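Local coordinates for aminoacyl-tRNA synthetase-interacting multifunctional protein p43 (Plasmodium vivax, PDB 6IPA) that probably binds tRNA through a C-terminal EMAP II-like domain that contains an OB fold, as in the related aminoacyl-tRNA synthetase-associated proteins, at residues F167-Q170 with P171-V175; R141-C144 with E145-V149. One frame throughout, in Å; residues are numbered along the deposited sequence.

Overall arrangement
Both contacts are local turns at the same branched antiparallel sheet; contact 1 leads into it and contact 2 out of it. Contact 2 comes first along the chain, where the chain leaves the short, weakly bonded strand 143-144 and turns through residues 145-149. After a long connection the chain forms helix 165-169, and contact 1 leads from it into strand 173-176. The two meet the sheet at different strands: 143-144 pairs with 185-189, whereas 173-176 pairs with 179-182, which in turn pairs with 185-189. Their centres are 16 Å apart and their nearest atoms about 7 Å, with no direct touch. Contact 1 lies closer to the chain centre, about 12 Å centre to centre against about 16 Å for contact 2.

Contact 1. Residues F167-Q170 with P171-V175; sequences FHIQ and PHLLV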
ATOM      1  N   PHE A 167     -10.632   5.965  -3.227  1.00 45.32           N
ATOM      2  CA  PHE A 167     -11.446   5.283  -4.240  1.00 48.71           C
ATOM      3  C   PHE A 167     -11.781   6.183  -5.425  1.00 50.44           C
ATOM      4  O   PHE A 167     -12.160   5.679  -6.499  1.00 49.17           O
ATOM      5  CB  PHE A 167     -12.755   4.738  -3.654  1.00 51.62           C
ATOM      6  CG  PHE A 167     -12.558   3.846  -2.484  1.00 52.49           C
ATOM      7  CD1 PHE A 167     -12.290   2.503  -2.664  1.00 54.40           C
ATOM      8  CD2 PHE A 167     -12.571   4.359  -1.198  1.00 53.73           C
ATOM      9  CE1 PHE A 167     -12.059   1.672  -1.573  1.00 55.54           C
ATOM     10  CE2 PHE A 167     -12.363   3.528  -0.100  1.00 56.09           C
ATOM     11  CZ  PHE A 167     -12.103   2.183  -0.290  1.00 55.59           C
ATOM     12  N   HIS A 168     -11.644   7.494  -5.233  1.00 49.33           N
ATOM     13  CA  HIS A 168     -11.863   8.450  -6.308  1.00 50.34           C
ATOM     14  C   HIS A 168     -10.582   8.614  -7.095  1.00 48.94           C
ATOM     15  O   HIS A 168     -10.579   8.853  -8.301  1.00 48.77           O
ATOM     16  CB  HIS A 168     -12.284   9.804  -5.725  1.00 53.79           C
ATOM     17  CG  HIS A 168     -13.717   9.869  -5.287  1.00 54.84           C
ATOM     18  ND1 HIS A 168     -14.734  10.300  -6.122  1.00 59.82           N
ATOM     19  CD2 HIS A 168     -14.301   9.587  -4.098  1.00 55.95           C
ATOM     20  CE1 HIS A 168     -15.882  10.280  -5.464  1.00 58.66           C
ATOM     21  NE2 HIS A 168     -15.648   9.850  -4.234  1.00 57.84           N
ATOM     22  N   ILE A 169      -9.481   8.504  -6.370  1.00 47.47           N
ATOM     23  CA  ILE A 169      -8.155   8.610  -6.934  1.00 45.35           C
ATOM     24  C   ILE A 169      -7.761   7.314  -7.674  1.00 45.87           C
ATOM     25  O   ILE A 169      -7.114   7.362  -8.742  1.00 45.07           O
ATOM     26  CB  ILE A 169      -7.155   8.845  -5.786  1.00 45.20           C
ATOM     27  CG1 ILE A 169      -7.413  10.223  -5.121  1.00 45.62           C
ATOM     28  CG2 ILE A 169      -5.739   8.724  -6.294  1.00 44.91           C
ATOM     29  CD1 ILE A 169      -6.818  10.425  -3.726  1.00 44.94           C
ATOM     30  N   GLN A 170      -8.169   6.176  -7.090  1.00 43.78           N
ATOM     31  CA  GLN A 170      -7.774   4.843  -7.524  1.00 43.71           C
ATOM     32  C   GLN A 170      -7.771   4.644  -9.030  1.00 42.33           C
ATOM     33  O   GLN A 170      -6.762   4.203  -9.572  1.00 43.17           O
ATOM     34  CB  GLN A 170      -8.641   3.782  -6.829  1.00 45.32           C
ATOM     35  CG  GLN A 170      -8.297   2.356  -7.193  1.00 45.52           C
ATOM     36  CD  GLN A 170      -8.828   1.345  -6.202  1.00 45.63           C
ATOM     37  OE1 GLN A 170      -9.955   1.456  -5.710  1.00 45.63           O
ATOM     38  NE2 GLN A 170      -8.009   0.338  -5.904  1.00 44.24           N
ATOM     39  N   PRO A 171      -8.839   5.051  -9.735  1.00 42.21           N
ATOM     40  CA  PRO A 171      -8.854   4.813 -11.206  1.00 41.52           C
ATOM     41  C   PRO A 171      -7.710   5.441 -11.976  1.00 40.89           C
ATOM     42  O   PRO A 171      -7.460   5.071 -13.096  1.00 42.16           O
ATOM     43  CB  PRO A 171     -10.178   5.432 -11.656  1.00 42.11           C
ATOM     44  CG  PRO A 171     -10.997   5.547 -10.403  1.00 43.08           C
ATOM     45  CD  PRO A 171     -10.004   5.845  -9.311  1.00 42.24           C
ATOM     46  N   HIS A 172      -7.024   6.403 -11.380  1.00 41.22           N
ATOM     47  CA  HIS A 172      -5.904   7.038 -12.008  1.00 40.50           C
ATOM     48  C   HIS A 172      -4.595   6.490 -11.494  1.00 39.80           C
ATOM     49  O   HIS A 172      -3.549   6.948 -11.923  1.00 37.99           O
ATOM     50  CB  HIS A 172      -5.963   8.537 -11.696  1.00 43.76           C
ATOM     51  CG  HIS A 172      -7.251   9.188 -12.087  1.00 44.56           C
ATOM     52  ND1 HIS A 172      -7.662   9.299 -13.401  1.00 45.65           N
ATOM     53  CD2 HIS A 172      -8.217   9.772 -11.339  1.00 46.82           C
ATOM     54  CE1 HIS A 172      -8.832   9.910 -13.444  1.00 47.74           C
ATOM     55  NE2 HIS A 172      -9.198  10.198 -12.206  1.00 48.56           N
ATOM     56  N   LEU A 173      -4.645   5.520 -10.569  1.00 40.46           N
ATOM     57  CA  LEU A 173      -3.427   4.813 -10.082  1.00 40.52           C
ATOM     58  C   LEU A 173      -3.026   3.544 -10.904  1.00 40.05           C
ATOM     59  O   LEU A 173      -3.641   2.459 -10.757  1.00 36.57           O
ATOM     60  CB  LEU A 173      -3.604   4.427  -8.599  1.00 41.03           C
ATOM     61  CG  LEU A 173      -3.793   5.549  -7.573  1.00 39.88           C
ATOM     62  CD1 LEU A 173      -3.910   4.951  -6.197  1.00 39.71           C
ATOM     63  CD2 LEU A 173      -2.667   6.533  -7.566  1.00 39.95           C
ATOM     64  N   LEU A 174      -1.954   3.671 -11.699  1.00 39.93           N
ATOM     65  CA  LEU A 174      -1.553   2.646 -12.666  1.00 41.44           C
ATOM     66  C   LEU A 174      -0.068   2.335 -12.585  1.00 43.17           C
ATOM     67  O   LEU A 174       0.748   3.181 -12.169  1.00 44.10           O
ATOM     68  CB  LEU A 174      -1.855   3.101 -14.117  1.00 41.85           C
ATOM     69  CG  LEU A 174      -3.321   3.447 -14.460  1.00 42.35           C
ATOM     70  CD1 LEU A 174      -3.402   3.944 -15.893  1.00 42.51           C
ATOM     71  CD2 LEU A 174      -4.275   2.259 -14.254  1.00 41.82           C
ATOM     72  N   VAL A 175       0.301   1.120 -12.991  1.00 42.19           N
ATOM     73  CA  VAL A 175       1.708   0.878 -13.299  1.00 43.83           C
ATOM     74  C   VAL A 175       1.834   0.991 -14.800  1.00 45.71           C
ATOM     75  O   VAL A 175       1.070   0.349 -15.522  1.00 45.31           O
ATOM     76  CB  VAL A 175       2.252  -0.481 -12.761  1.00 43.02           C
ATOM     77  CG1 VAL A 175       1.983  -0.604 -11.273  1.00 41.44           C
ATOM     78  CG2 VAL A 175       1.618  -1.646 -13.463  1.00 44.31           C
TER
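The imidazole of H172 meets the backbone carbonyl oxygens of I169 and H168 at a slant, with its CD2 3.7 Å from I169 O and somewhat farther from H168 O. CG anti to the carbonyl carbon (chi1 -55°) brings the ring beside these carbonyls. The pyrrolidine ring of P171 brings CD to 3.2 Å from H168 O, with F167 O also near this carbon; these are carbon-oxygen approaches, and the proline nitrogen has no hydrogen to donate. The two backbone bonds of the turn are donated by the next two residues, H172 and L173. H172 N donates to I169 O at 2.8 Å and is nearly straight, with an N-H...O angle of 158°. L173 N donates to Q170 O at 2.7 Å from above the carbonyl plane, 51° out of it, and so does not lie on a lone pair. Both bonds span three residues, the spacing of a 3-10 turn, by which the chain passes from helix 165-169 into strand 173-176 of the large antiparallel sheet. Within the same turn the aliphatic chains of I169 and L173 meet at an angle, CG2 of I169 lying 3.9 Å from CG of L173. With I169 CG2 anti to its own nitrogen, this methyl branch is the one that reaches the leucine. Y182 of strand 179-182 touches both residues, and I203 packs on L173. The amide of Q170, on an extended side chain, donates through NE2 to I203 O, while H168 NE2 is hydrogen-bonded to E162 O.

Contact 2. Residues R141-C144 with E145-V149; sequences RIIC and ENMDV
M147 folds its thioether back over I143 and C144, and this is where the contact is tight. Its CE methyl lies 3.6 Å from SG of C144 and equally near the C144 backbone nitrogen, while SD is 4.0 Å from CB of I143. The methionine chain runs out extended and then bends at its last torsion (chi3 -63°), which turns the methyl toward the cysteine sulfur. Nearer the backbone, CB of M147 is 3.5 Å from C144 O. A type II beta turn from C144 to M147 brings these residues together, with N146 at its third position adopting a left-handed backbone conformation (phi 65°); no hydrogen bond crosses between 141-144 and 145-149, and the side-chain contact is apolar. The other side is looser. The guanidinium of R141 comes at a slant no nearer than 4.4 Å to M147 SD (from NH2) and 4.0 Å to V149 O (from NH1). Its bonds go to other backbone oxygens, NH1 to K151 O and NH2 to L46 O, so that the arginine ties the loop beyond V149 to the residues just before strand 48-58. N146 and V149 lie toward solvent. Of the tight part, C144 is buried: I43 touches both C144 and M147, and A185 packs on C144 and E145. E145 OE1 accepts a bond from K186 N, while the backbone of I143 pairs with L188 of strand 185-189 and that of I142 with I48 of strand 48-58.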
ATOM      1  N   ARG A 141       7.446   8.881   3.452  1.00 38.25           N
ATOM      2  CA  ARG A 141       6.222   9.167   2.688  1.00 36.60           C
ATOM      3  C   ARG A 141       6.608   9.089   1.213  1.00 36.23           C
ATOM      4  O   ARG A 141       7.622   9.659   0.819  1.00 33.77           O
ATOM      5  CB  ARG A 141       5.657  10.552   3.107  1.00 36.90           C
ATOM      6  CG  ARG A 141       4.162  10.715   2.889  1.00 36.94           C
ATOM      7  CD  ARG A 141       3.736  12.144   2.667  1.00 37.53           C
ATOM      8  NE  ARG A 141       2.511  12.209   1.868  1.00 37.77           N
ATOM      9  CZ  ARG A 141       1.789  13.313   1.664  1.00 36.77           C
ATOM     10  NH1 ARG A 141       2.182  14.477   2.206  1.00 36.43           N
ATOM     11  NH2 ARG A 141       0.667  13.246   0.930  1.00 35.34           N
ATOM     12  N   ILE A 142       5.846   8.307   0.438  1.00 36.98           N
ATOM     13  CA  ILE A 142       6.059   8.150  -0.995  1.00 38.72           C
ATOM     14  C   ILE A 142       5.172   9.174  -1.706  1.00 42.22           C
ATOM     15  O   ILE A 142       3.943   9.246  -1.458  1.00 40.71           O
ATOM     16  CB  ILE A 142       5.629   6.746  -1.443  1.00 40.75           C
ATOM     17  CG1 ILE A 142       6.401   5.623  -0.676  1.00 40.63           C
ATOM     18  CG2 ILE A 142       5.704   6.600  -2.954  1.00 40.06           C
ATOM     19  CD1 ILE A 142       7.917   5.737  -0.712  1.00 41.49           C
ATOM     20  N   ILE A 143       5.789   9.974  -2.574  1.00 45.67           N
ATOM     21  CA  ILE A 143       5.172  11.181  -3.132  1.00 50.98           C
ATOM     22  C   ILE A 143       5.283  11.129  -4.641  1.00 53.61           C
ATOM     23  O   ILE A 143       6.138  10.432  -5.142  1.00 64.36           O
ATOM     24  CB  ILE A 143       5.892  12.473  -2.638  1.00 54.70           C
ATOM     25  CG1 ILE A 143       7.325  12.576  -3.185  1.00 57.08           C
ATOM     26  CG2 ILE A 143       5.941  12.545  -1.116  1.00 54.44           C
ATOM     27  CD1 ILE A 143       7.967  13.952  -3.007  1.00 58.30           C
ATOM     28  N   CYS A 144       4.457  11.866  -5.366  1.00 54.59           N
ATOM     29  CA  CYS A 144       4.618  11.979  -6.822  1.00 58.22           C
ATOM     30  C   CYS A 144       5.641  13.028  -7.237  1.00 58.22           C
ATOM     31  O   CYS A 144       6.179  13.763  -6.398  1.00 58.46           O
ATOM     32  CB  CYS A 144       3.279  12.312  -7.477  1.00 59.87           C
ATOM     33  SG  CYS A 144       2.063  11.070  -7.080  1.00 67.17           S
ATOM     34  N   GLU A 145       5.834  13.163  -8.532  1.00 59.90           N
ATOM     35  CA  GLU A 145       6.723  14.166  -9.067  1.00 58.66           C
ATOM     36  C   GLU A 145       5.934  15.468  -9.051  1.00 60.46           C
ATOM     37  O   GLU A 145       4.762  15.504  -9.355  1.00 54.47           O
ATOM     38  CB  GLU A 145       7.222  13.825 -10.479  1.00 61.49           C
ATOM     39  CG  GLU A 145       6.832  12.476 -11.050  1.00 64.31           C
ATOM     40  CD  GLU A 145       7.659  12.020 -12.245  1.00 67.19           C
ATOM     41  OE1 GLU A 145       7.097  11.614 -13.257  1.00 69.70           O
ATOM     42  OE2 GLU A 145       8.877  12.047 -12.188  1.00 64.73           O
ATOM     43  N   ASN A 146       6.609  16.532  -8.671  1.00 61.11           N
ATOM     44  CA  ASN A 146       6.022  17.883  -8.556  1.00 63.12           C
ATOM     45  C   ASN A 146       4.955  18.009  -7.481  1.00 59.43           C
ATOM     46  O   ASN A 146       4.022  18.802  -7.614  1.00 58.45           O
ATOM     47  CB  ASN A 146       5.461  18.341  -9.910  1.00 65.31           C
ATOM     48  CG  ASN A 146       6.447  18.128 -11.032  1.00 69.90           C
ATOM     49  OD1 ASN A 146       7.674  18.118 -10.810  1.00 73.23           O
ATOM     50  ND2 ASN A 146       5.933  17.938 -12.243  1.00 70.82           N
ATOM     51  N   MET A 147       5.082  17.213  -6.429  1.00 55.25           N
ATOM     52  CA  MET A 147       4.122  17.252  -5.347  1.00 52.34           C
ATOM     53  C   MET A 147       4.798  18.032  -4.238  1.00 49.47           C
ATOM     54  O   MET A 147       6.021  18.002  -4.086  1.00 48.33           O
ATOM     55  CB  MET A 147       3.719  15.838  -4.904  1.00 53.82           C
ATOM     56  CG  MET A 147       2.762  15.792  -3.716  1.00 55.55           C
ATOM     57  SD  MET A 147       2.268  14.157  -3.090  1.00 52.48           S
ATOM     58  CE  MET A 147       1.407  13.541  -4.535  1.00 55.31           C
ATOM     59  N   ASP A 148       3.996  18.742  -3.466  1.00 47.62           N
ATOM     60  CA  ASP A 148       4.529  19.606  -2.464  1.00 47.31           C
ATOM     61  C   ASP A 148       4.549  18.765  -1.202  1.00 44.20           C
ATOM     62  O   ASP A 148       3.531  18.286  -0.753  1.00 39.72           O
ATOM     63  CB  ASP A 148       3.685  20.900  -2.342  1.00 49.44           C
ATOM     64  CG  ASP A 148       4.260  21.902  -1.302  1.00 53.64           C
ATOM     65  OD1 ASP A 148       5.362  21.646  -0.741  1.00 57.55           O
ATOM     66  OD2 ASP A 148       3.595  22.939  -1.038  1.00 51.71           O
ATOM     67  N   VAL A 149       5.734  18.562  -0.646  1.00 44.74           N
ATOM     68  CA  VAL A 149       5.846  17.739   0.541  1.00 46.94           C
ATOM     69  C   VAL A 149       5.100  18.340   1.758  1.00 46.80           C
ATOM     70  O   VAL A 149       4.689  17.598   2.650  1.00 48.24           O
ATOM     71  CB  VAL A 149       7.323  17.324   0.789  1.00 50.66           C
ATOM     72  CG1 VAL A 149       8.253  18.517   0.923  1.00 53.91           C
ATOM     73  CG2 VAL A 149       7.452  16.356   1.965  1.00 52.67           C
TER